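Local coordinates for protein DsbA-like disulfide oxidoreductase (Wolbachia endosymbiont of Drosophila melanogaster, PDB 6EEZ) that probably catalyses the isomerisation of protein disulfides as a homotrimeric, DsbA-like thiol-disulfide exchange protein of the thioredoxin family, at residues A[108-112]-A[113-117]. Residues are numbered along the deposited sequence; the frame is centred on the assembly and turned at random.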
loop_
_atom_site.group_PDB
_atom_site.type_symbol
_atom_site.label_atom_id
_atom_site.label_comp_id
_atom_site.label_asym_id
_atom_site.label_seq_id
_atom_site.Cartn_x
_atom_site.Cartn_y
_atom_site.Cartn_z
ATOM N N GLY A 108 11.600 15.032 1.496
ATOM C CA GLY A 108 11.273 16.009 0.460
ATOM C C GLY A 108 10.479 15.420 -0.706
ATOM O O GLY A 108 10.136 14.241 -0.685
ATOM N N GLU A 109 10.188 16.237 -1.722
ATOM C CA GLU A 109 9.493 15.768 -2.928
ATOM C C GLU A 109 10.378 14.906 -3.825
ATOM O O GLU A 109 11.589 15.139 -3.949
ATOM C CB GLU A 109 8.963 16.954 -3.747
ATOM C CG GLU A 109 7.503 17.289 -3.461
ATOM C CD GLU A 109 6.913 18.267 -4.462
ATOM O OE1 GLU A 109 7.570 18.554 -5.491
ATOM O OE2 GLU A 109 5.782 18.746 -4.209
ATOM N N PHE A 110 9.766 13.914 -4.466
ATOM C CA PHE A 110 10.526 12.988 -5.293
ATOM C C PHE A 110 11.025 13.667 -6.569
ATOM O O PHE A 110 10.395 14.589 -7.101
ATOM C CB PHE A 110 9.691 11.749 -5.646
ATOM C CG PHE A 110 9.209 10.983 -4.449
ATOM C CD1 PHE A 110 10.106 10.263 -3.673
ATOM C CD2 PHE A 110 7.865 10.989 -4.093
ATOM C CE1 PHE A 110 9.683 9.568 -2.563
ATOM C CE2 PHE A 110 7.430 10.288 -2.986
ATOM C CZ PHE A 110 8.340 9.565 -2.222
ATOM N N SER A 111 12.179 13.201 -7.024
ATOM C CA SER A 111 12.735 13.541 -8.325
ATOM C C SER A 111 13.252 12.243 -8.943
ATOM O O SER A 111 13.398 11.241 -8.238
ATOM C CB SER A 111 13.858 14.570 -8.200
ATOM O OG SER A 111 14.842 14.133 -7.289
ATOM N N ASP A 112 13.501 12.253 -10.249
ATOM C CA ASP A 112 13.959 11.059 -10.946
ATOM C C ASP A 112 15.171 10.505 -10.231
ATOM O O ASP A 112 15.291 9.296 -10.010
ATOM C CB ASP A 112 14.319 11.373 -12.397
ATOM C CG ASP A 112 13.129 11.808 -13.223
ATOM O OD1 ASP A 112 12.034 12.023 -12.666
ATOM O OD2 ASP A 112 13.301 11.951 -14.447
ATOM N N GLU A 113 16.049 11.421 -9.842
ATOM C CA GLU A 113 17.347 11.075 -9.289
ATOM C C GLU A 113 17.193 10.445 -7.907
ATOM O O GLU A 113 17.755 9.386 -7.635
ATOM C CB GLU A 113 18.243 12.321 -9.209
ATOM C CG GLU A 113 18.334 13.143 -10.514
ATOM C CD GLU A 113 17.283 14.260 -10.612
ATOM O OE1 GLU A 113 17.672 15.454 -10.587
ATOM O OE2 GLU A 113 16.078 13.952 -10.727
ATOM N N SER A 114 16.421 11.101 -7.047
ATOM C CA SER A 114 16.232 10.645 -5.676
ATOM C C SER A 114 15.580 9.260 -5.629
ATOM O O SER A 114 15.873 8.464 -4.734
ATOM C CB SER A 114 15.375 11.640 -4.898
ATOM O OG SER A 114 14.027 11.567 -5.333
ATOM N N ILE A 115 14.692 8.985 -6.586
ATOM C CA ILE A 115 14.094 7.662 -6.722
ATOM C C ILE A 115 15.166 6.625 -7.087
ATOM O O ILE A 115 15.123 5.506 -6.585
ATOM C CB ILE A 115 12.956 7.648 -7.785
ATOM C CG1 ILE A 115 11.733 8.399 -7.255
ATOM C CG2 ILE A 115 12.545 6.212 -8.145
ATOM C CD1 ILE A 115 10.598 8.533 -8.251
ATOM N N LEU A 116 16.120 6.986 -7.946
ATOM C CA LEU A 116 17.239 6.079 -8.266
ATOM C C LEU A 116 18.158 5.857 -7.071
ATOM O O LEU A 116 18.589 4.737 -6.822
ATOM C CB LEU A 116 18.077 6.601 -9.440
ATOM C CG LEU A 116 17.466 6.525 -10.845
ATOM C CD1 LEU A 116 18.483 7.001 -11.890
ATOM C CD2 LEU A 116 16.988 5.124 -11.184
ATOM N N ASP A 117 18.470 6.924 -6.341
ATOM C CA ASP A 117 19.220 6.794 -5.100
ATOM C C ASP A 117 18.588 5.721 -4.220
ATOM O O ASP A 117 19.288 4.977 -3.543
ATOM C CB ASP A 117 19.269 8.124 -4.340
ATOM C CG ASP A 117 19.969 9.216 -5.112
ATOM O OD1 ASP A 117 20.880 8.908 -5.918
ATOM O OD2 ASP A 117 19.603 10.393 -4.903
#
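The Phe110 ring has Ser114 OG at its edge, near the ring plane, while Ile115 CG1 approaches obliquely. Outside the two segments the His106 ring meets that of Phe110 with planes at about 35°, and His106 NE2 makes a weak hydrogen bond with Ser114 OG. Ile115 CD1 meets Phe110 CB at 4.2 Å, an apolar contact at the root of the ring. A second flat group, the Glu113 carboxylate, folds back along the chain: chi2 of 91° bends the side chain, bringing OE2 to 3.4 Å from Ser111 CB.

Ser111 is the N-cap of helix 112-121, and its hydroxyl supplies the capping bond. OG lies between the backbone N and the carbonyl carbon, facing the first turn, where it accepts from Ser114 N. That bond is fairly straight (N-H...O 161°) but long, 3.4 Å between Ser114 N and Ser111 OG, and hence weak. The Ser111 carbonyl is held more firmly, since two donors converge on its oxygen. Ile115 N reaches Ser111 O at 3.1 Å, nearly in line with the C=O bond, as an i to i+4 helical bond; Ser114 OG reaches the same Ser111 O at 3.0 Å, well off that line. One residue further on, Leu116 N bonds to Asp112 O at 3.2 Å. Asp112 OD1 forms a salt bridge with Lys80, which probably eases repulsion from Glu113 OE2, 4.9 Å from Asp112 OD1.

The loop after helix 96-105 ends within 108-112, and 113-117 lie in the first turns of helix 112-121. Phe110 packs on Ala77 and Ala81 of helix 76-91 and touches Tyr43 and Ser44, just before Cys45 of the Cys45-Cys48 disulfide; Ile115 also packs on helix 76-91, whereas Leu116 leans on Phe129 of helix 126-135.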